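Local coordinates for epimerase domain-containing protein (Bacillus cereus HuA2-4, PDB 6ZLK) that interconverts UDP-glucuronic acid and UDP-galacturonic acid by epimerisation at C4 of the sugar, using bound NAD, at residues H164-F177 against K233-K245. Residues are numbered along the deposited sequence; the frame is centred on the assembly and turned at random.
Sequences HKNFHIPIVILRYF and KNIIGEVINIGGK. With NAD (nicotinamide-adenine-dinucleotide), chain E.
Arg-175 reaches back over Val-239: CG lies anti to the carbonyl carbon (chi1 -69°) and the chain then runs extended to NE, leaving one face of the guanidinium on Val-239 CG1, off-centre toward its rim and 3.4 Å from Arg-175 NE. The charged end continues to a salt bridge with Glu-157 of helix 148-167 and a hydrogen bond to Tyr-130, whose OH also binds Asn-241 OD1. Asn-241 OD1 also sits at the edge of the Phe-177 ring, in its plane, 3.6 Å from Phe-177 CE1, with amide and ring planes 78° apart. Beneath these side chains parallel strands 171-176 and 239-242 pair within the central sheet of the Rossmann-type NAD-binding fold. Six backbone hydrogen bonds run along the pair, starting in the turn with Gly-237 N to Ile-171 O (2.7 Å) and ending with Phe-177 N to Ile-242 O (3.1 Å). On the other face of the sheet, Leu-174 lies alongside Ile-240, and Ile-242 CB meets the edge of the Tyr-176 ring, 4.0 Å from Tyr-176 CD1. Tyr-176 CB presses on the nicotinamide, 3.4 Å from NAD C5N, while its hydroxyl hydrogen-bonds Thr-225. At the far end, the type II turn 235-238 brings Gly-237 CA over one face of the His-164 ring, a CH-pi contact.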
loop_
_atom_site.group_PDB
_atom_site.type_symbol
_atom_site.label_atom_id
_atom_site.label_comp_id
_atom_site.label_asym_id
_atom_site.label_seq_id
_atom_site.Cartn_x
_atom_site.Cartn_y
_atom_site.Cartn_z
ATOM N N HIS A 164 15.125 -0.109 3.020
ATOM C CA HIS A 164 16.023 -0.708 4.033
ATOM C C HIS A 164 16.707 -1.913 3.365
ATOM O O HIS A 164 17.950 -2.004 3.394
ATOM C CB HIS A 164 15.209 -1.089 5.270
ATOM C CG HIS A 164 16.010 -1.861 6.254
ATOM N ND1 HIS A 164 15.636 -3.125 6.656
ATOM C CD2 HIS A 164 17.207 -1.619 6.828
ATOM C CE1 HIS A 164 16.515 -3.552 7.567
ATOM N NE2 HIS A 164 17.500 -2.679 7.667
ATOM N N LYS A 165 15.927 -2.760 2.719
ATOM C CA LYS A 165 16.526 -4.011 2.190
ATOM C C LYS A 165 17.413 -3.729 1.004
ATOM O O LYS A 165 18.485 -4.387 0.874
ATOM C CB LYS A 165 15.427 -5.019 1.888
ATOM C CG LYS A 165 14.782 -5.609 3.129
ATOM C CD LYS A 165 15.716 -6.230 4.172
ATOM C CE LYS A 165 14.963 -7.105 5.167
ATOM N NZ LYS A 165 15.868 -7.753 6.152
ATOM N N ASN A 166 17.032 -2.817 0.142
ATOM C CA ASN A 166 17.782 -2.582 -1.111
ATOM C C ASN A 166 18.953 -1.627 -0.874
ATOM O O ASN A 166 19.988 -1.806 -1.522
ATOM C CB ASN A 166 16.896 -2.100 -2.245
ATOM C CG ASN A 166 16.057 -3.252 -2.761
ATOM O OD1 ASN A 166 16.585 -4.125 -3.485
ATOM N ND2 ASN A 166 14.793 -3.310 -2.353
ATOM N N PHE A 167 18.768 -0.598 -0.047
ATOM C CA PHE A 167 19.744 0.526 0.033
ATOM C C PHE A 167 20.246 0.754 1.459
ATOM O O PHE A 167 21.016 1.719 1.626
ATOM C CB PHE A 167 19.139 1.796 -0.526
ATOM C CG PHE A 167 18.670 1.592 -1.941
ATOM C CD1 PHE A 167 19.585 1.212 -2.916
ATOM C CD2 PHE A 167 17.348 1.733 -2.292
ATOM C CE1 PHE A 167 19.170 1.001 -4.226
ATOM C CE2 PHE A 167 16.946 1.534 -3.600
ATOM C CZ PHE A 167 17.852 1.174 -4.558
ATOM N N HIS A 168 19.864 -0.089 2.415
ATOM C CA HIS A 168 20.376 -0.081 3.810
ATOM C C HIS A 168 19.957 1.207 4.515
ATOM O O HIS A 168 20.598 1.545 5.505
ATOM C CB HIS A 168 21.904 -0.270 3.838
ATOM C CG HIS A 168 22.315 -1.447 3.021
ATOM N ND1 HIS A 168 21.817 -2.715 3.275
ATOM C CD2 HIS A 168 23.092 -1.548 1.924
ATOM C CE1 HIS A 168 22.308 -3.567 2.385
ATOM N NE2 HIS A 168 23.093 -2.871 1.544
ATOM N N ILE A 169 18.916 1.899 4.039
ATOM C CA ILE A 169 18.357 3.024 4.831
ATOM C C ILE A 169 17.944 2.495 6.195
ATOM O O ILE A 169 17.191 1.518 6.289
ATOM C CB ILE A 169 17.197 3.673 4.084
ATOM C CG1 ILE A 169 17.674 4.101 2.689
ATOM C CG2 ILE A 169 16.652 4.827 4.904
ATOM C CD1 ILE A 169 16.722 4.890 1.873
ATOM N N PRO A 170 18.399 3.141 7.311
ATOM C CA PRO A 170 18.234 2.611 8.655
ATOM C C PRO A 170 16.847 2.956 9.239
ATOM O O PRO A 170 16.711 3.725 10.207
ATOM C CB PRO A 170 19.377 3.268 9.427
ATOM C CG PRO A 170 19.441 4.623 8.783
ATOM C CD PRO A 170 19.302 4.302 7.305
ATOM N N ILE A 171 15.829 2.281 8.693
ATOM C CA ILE A 171 14.418 2.530 9.069
ATOM C C ILE A 171 14.112 1.929 10.422
ATOM O O ILE A 171 14.619 0.862 10.793
ATOM C CB ILE A 171 13.434 2.056 7.983
ATOM C CG1 ILE A 171 13.349 0.534 7.891
ATOM C CG2 ILE A 171 13.763 2.717 6.664
ATOM C CD1 ILE A 171 12.125 -0.060 8.521
ATOM N N VAL A 172 13.201 2.592 11.133
ATOM C CA VAL A 172 12.511 2.088 12.328
ATOM C C VAL A 172 11.054 2.511 12.141
ATOM O O VAL A 172 10.844 3.680 11.756
ATOM C CB VAL A 172 13.061 2.737 13.613
ATOM C CG1 VAL A 172 12.270 2.237 14.795
ATOM C CG2 VAL A 172 14.575 2.499 13.787
ATOM N N ILE A 173 10.132 1.611 12.370
ATOM C CA ILE A 173 8.689 1.945 12.235
ATOM C C ILE A 173 8.017 1.928 13.597
ATOM O O ILE A 173 8.101 0.951 14.315
ATOM C CB ILE A 173 7.986 1.021 11.225
ATOM C CG1 ILE A 173 8.530 1.183 9.801
ATOM C CG2 ILE A 173 6.479 1.216 11.321
ATOM C CD1 ILE A 173 8.219 0.032 8.882
ATOM N N LEU A 174 7.380 3.021 13.977
ATOM C CA LEU A 174 6.586 3.110 15.212
ATOM C C LEU A 174 5.114 3.120 14.805
ATOM O O LEU A 174 4.712 3.972 14.039
ATOM C CB LEU A 174 6.946 4.344 16.053
ATOM C CG LEU A 174 8.415 4.551 16.349
ATOM C CD1 LEU A 174 8.611 5.827 17.201
ATOM C CD2 LEU A 174 8.959 3.320 17.066
ATOM N N ARG A 175 4.340 2.182 15.305
ATOM C CA ARG A 175 2.871 2.183 15.128
ATOM C C ARG A 175 2.218 2.766 16.367
ATOM O O ARG A 175 2.096 2.085 17.418
ATOM C CB ARG A 175 2.334 0.765 14.891
ATOM C CG ARG A 175 2.766 0.212 13.554
ATOM C CD ARG A 175 2.353 -1.240 13.443
ATOM N NE ARG A 175 2.642 -1.706 12.097
ATOM C CZ ARG A 175 2.617 -2.987 11.723
ATOM N NH1 ARG A 175 2.324 -3.935 12.576
ATOM N NH2 ARG A 175 2.907 -3.335 10.490
ATOM N N TYR A 176 1.789 4.004 16.265
ATOM C CA TYR A 176 0.993 4.632 17.348
ATOM C C TYR A 176 -0.444 4.115 17.394
ATOM O O TYR A 176 -1.074 3.878 16.381
ATOM C CB TYR A 176 0.928 6.130 17.061
ATOM C CG TYR A 176 2.200 6.939 17.155
ATOM C CD1 TYR A 176 3.399 6.483 17.694
ATOM C CD2 TYR A 176 2.202 8.215 16.617
ATOM C CE1 TYR A 176 4.514 7.286 17.776
ATOM C CE2 TYR A 176 3.333 9.011 16.641
ATOM C CZ TYR A 176 4.483 8.576 17.264
ATOM O OH TYR A 176 5.584 9.403 17.313
ATOM N N PHE A 177 -0.971 4.025 18.607
ATOM C CA PHE A 177 -2.391 3.756 18.913
ATOM C C PHE A 177 -3.044 5.000 19.525
ATOM O O PHE A 177 -2.645 5.540 20.606
ATOM C CB PHE A 177 -2.493 2.587 19.875
ATOM C CG PHE A 177 -2.111 1.245 19.293
ATOM C CD1 PHE A 177 -0.853 0.981 18.779
ATOM C CD2 PHE A 177 -3.080 0.264 19.223
ATOM C CE1 PHE A 177 -0.592 -0.248 18.200
ATOM C CE2 PHE A 177 -2.812 -0.985 18.671
ATOM C CZ PHE A 177 -1.564 -1.230 18.137
ATOM N N LYS A 233 19.844 -0.122 22.184
ATOM C CA LYS A 233 19.572 -1.378 21.455
ATOM C C LYS A 233 19.623 -1.093 19.951
ATOM O O LYS A 233 19.315 0.032 19.557
ATOM C CB LYS A 233 18.241 -1.969 21.902
ATOM C CG LYS A 233 18.213 -2.461 23.340
ATOM C CD LYS A 233 17.655 -3.864 23.460
ATOM C CE LYS A 233 17.997 -4.546 24.764
ATOM N NZ LYS A 233 18.190 -3.565 25.857
ATOM N N ASN A 234 20.053 -2.061 19.145
ATOM C CA ASN A 234 19.959 -1.970 17.672
ATOM C C ASN A 234 18.504 -2.278 17.315
ATOM O O ASN A 234 18.082 -3.426 17.459
ATOM C CB ASN A 234 20.951 -2.850 16.909
ATOM C CG ASN A 234 21.006 -2.421 15.454
ATOM O OD1 ASN A 234 19.980 -2.261 14.815
ATOM N ND2 ASN A 234 22.195 -2.198 14.920
ATOM N N ILE A 235 17.774 -1.271 16.833
ATOM C CA ILE A 235 16.339 -1.392 16.484
ATOM C C ILE A 235 16.100 -1.188 14.987
ATOM O O ILE A 235 14.935 -1.130 14.547
ATOM C CB ILE A 235 15.484 -0.439 17.341
ATOM C CG1 ILE A 235 15.793 1.031 17.059
ATOM C CG2 ILE A 235 15.656 -0.769 18.809
ATOM C CD1 ILE A 235 14.823 1.991 17.709
ATOM N N ILE A 236 17.151 -1.154 14.200
ATOM C CA ILE A 236 16.998 -0.899 12.750
ATOM C C ILE A 236 16.218 -2.064 12.144
ATOM O O ILE A 236 16.507 -3.250 12.469
ATOM C CB ILE A 236 18.342 -0.681 12.052
ATOM C CG1 ILE A 236 19.171 0.448 12.666
ATOM C CG2 ILE A 236 18.068 -0.488 10.585
ATOM C CD1 ILE A 236 18.449 1.743 12.912
ATOM N N GLY A 237 15.244 -1.744 11.310
ATOM C CA GLY A 237 14.363 -2.674 10.588
ATOM C C GLY A 237 13.154 -3.098 11.406
ATOM O O GLY A 237 12.329 -3.801 10.840
ATOM N N GLU A 238 13.044 -2.695 12.680
ATOM C CA GLU A 238 12.009 -3.176 13.616
ATOM C C GLU A 238 10.717 -2.352 13.463
ATOM O O GLU A 238 10.794 -1.111 13.176
ATOM C CB GLU A 238 12.419 -3.061 15.077
ATOM C CG GLU A 238 13.519 -4.052 15.491
ATOM C CD GLU A 238 13.252 -5.512 15.147
ATOM O OE1 GLU A 238 12.094 -5.949 15.189
ATOM O OE2 GLU A 238 14.226 -6.218 14.823
ATOM N N VAL A 239 9.599 -3.020 13.540
ATOM C CA VAL A 239 8.276 -2.374 13.735
ATOM C C VAL A 239 7.937 -2.471 15.216
ATOM O O VAL A 239 7.992 -3.577 15.780
ATOM C CB VAL A 239 7.204 -3.034 12.873
ATOM C CG1 VAL A 239 5.838 -2.405 13.099
ATOM C CG2 VAL A 239 7.615 -2.972 11.403
ATOM N N ILE A 240 7.537 -1.367 15.834
ATOM C CA ILE A 240 7.320 -1.275 17.292
ATOM C C ILE A 240 5.974 -0.588 17.546
ATOM O O ILE A 240 5.857 0.598 17.164
ATOM C CB ILE A 240 8.468 -0.512 17.990
ATOM C CG1 ILE A 240 9.845 -1.086 17.602
ATOM C CG2 ILE A 240 8.210 -0.502 19.483
ATOM C CD1 ILE A 240 11.029 -0.341 18.237
ATOM N N ASN A 241 5.049 -1.281 18.173
ATOM C CA ASN A 241 3.787 -0.665 18.685
ATOM C C ASN A 241 4.094 0.288 19.851
ATOM O O ASN A 241 4.867 -0.055 20.800
ATOM C CB ASN A 241 2.813 -1.677 19.229
ATOM C CG ASN A 241 2.278 -2.623 18.181
ATOM O OD1 ASN A 241 2.149 -2.282 17.027
ATOM N ND2 ASN A 241 1.952 -3.833 18.615
ATOM N N ILE A 242 3.489 1.470 19.828
ATOM C CA ILE A 242 3.517 2.450 20.938
ATOM C C ILE A 242 2.058 2.669 21.358
ATOM O O ILE A 242 1.299 3.288 20.576
ATOM C CB ILE A 242 4.176 3.771 20.491
ATOM C CG1 ILE A 242 5.596 3.551 19.944
ATOM C CG2 ILE A 242 4.149 4.806 21.606
ATOM C CD1 ILE A 242 6.551 3.006 20.968
ATOM N N GLY A 243 1.657 2.093 22.484
ATOM C CA GLY A 243 0.296 2.110 23.006
ATOM C C GLY A 243 0.236 2.641 24.407
ATOM O O GLY A 243 1.277 3.003 24.979
ATOM N N GLY A 244 -0.985 2.725 24.897
ATOM C CA GLY A 244 -1.255 3.502 26.089
ATOM C C GLY A 244 -1.300 2.683 27.337
ATOM O O GLY A 244 -1.198 1.422 27.309
ATOM N N LYS A 245 -1.522 3.390 28.434
ATOM C CA LYS A 245 -1.582 2.734 29.762
ATOM C C LYS A 245 -2.871 1.930 29.940
ATOM O O LYS A 245 -2.861 0.884 30.592
ATOM C CB LYS A 245 -1.408 3.795 30.842
ATOM C CG LYS A 245 -1.208 3.148 32.194
ATOM C CD LYS A 245 -1.093 4.160 33.264
ATOM C CE LYS A 245 -0.744 3.544 34.598
ATOM N NZ LYS A 245 -0.547 4.675 35.528
HETATM P PA NAD E . -1.485 16.174 12.019
HETATM O O1A NAD E . -2.399 16.267 10.859
HETATM O O2A NAD E . -1.740 17.010 13.238
HETATM O O5B NAD E . 0.032 16.323 11.630
HETATM C C5B NAD E . 0.586 15.918 10.361
HETATM C C4B NAD E . 1.224 17.110 9.692
HETATM O O4B NAD E . 1.771 16.673 8.428
HETATM C C3B NAD E . 0.277 18.259 9.391
HETATM O O3B NAD E . 0.512 19.411 10.192
HETATM C C2B NAD E . 0.418 18.451 7.877
HETATM O O2B NAD E . 0.391 19.794 7.428
HETATM C C1B NAD E . 1.783 17.815 7.594
HETATM N N9A NAD E . 1.946 17.324 6.237
HETATM C C8A NAD E . 1.142 16.445 5.559
HETATM N N7A NAD E . 1.549 16.196 4.343
HETATM C C5A NAD E . 2.652 17.034 4.192
HETATM C C6A NAD E . 3.520 17.291 3.120
HETATM N N6A NAD E . 3.377 16.764 1.883
HETATM N N1A NAD E . 4.552 18.142 3.331
HETATM C C2A NAD E . 4.689 18.709 4.550
HETATM N N3A NAD E . 3.897 18.588 5.625
HETATM C C4A NAD E . 2.918 17.720 5.384
HETATM O O3 NAD E . -1.577 14.627 12.440
HETATM P PN NAD E . -1.041 13.893 13.800
HETATM O O1N NAD E . -2.223 13.482 14.547
HETATM O O2N NAD E . -0.004 14.721 14.382
HETATM O O5D NAD E . -0.356 12.620 13.168
HETATM C C5D NAD E . 1.013 12.625 13.000
HETATM C C4D NAD E . 1.408 11.271 12.482
HETATM O O4D NAD E . 1.063 10.255 13.440
HETATM C C3D NAD E . 0.751 10.867 11.154
HETATM O O3D NAD E . 1.708 10.172 10.335
HETATM C C2D NAD E . -0.328 9.868 11.568
HETATM O O2D NAD E . -0.694 9.003 10.489
HETATM C C1D NAD E . 0.364 9.252 12.779
HETATM N N1N NAD E . -0.552 8.738 13.785
HETATM C C2N NAD E . -1.314 9.582 14.536
HETATM C C3N NAD E . -2.158 9.075 15.460
HETATM C C7N NAD E . -3.065 9.954 16.250
HETATM O O7N NAD E . -3.771 9.391 17.068
HETATM N N7N NAD E . -3.010 11.282 16.075
HETATM C C4N NAD E . -2.161 7.692 15.716
HETATM C C5N NAD E . -1.492 6.839 14.843
HETATM C C6N NAD E . -0.654 7.385 13.922
#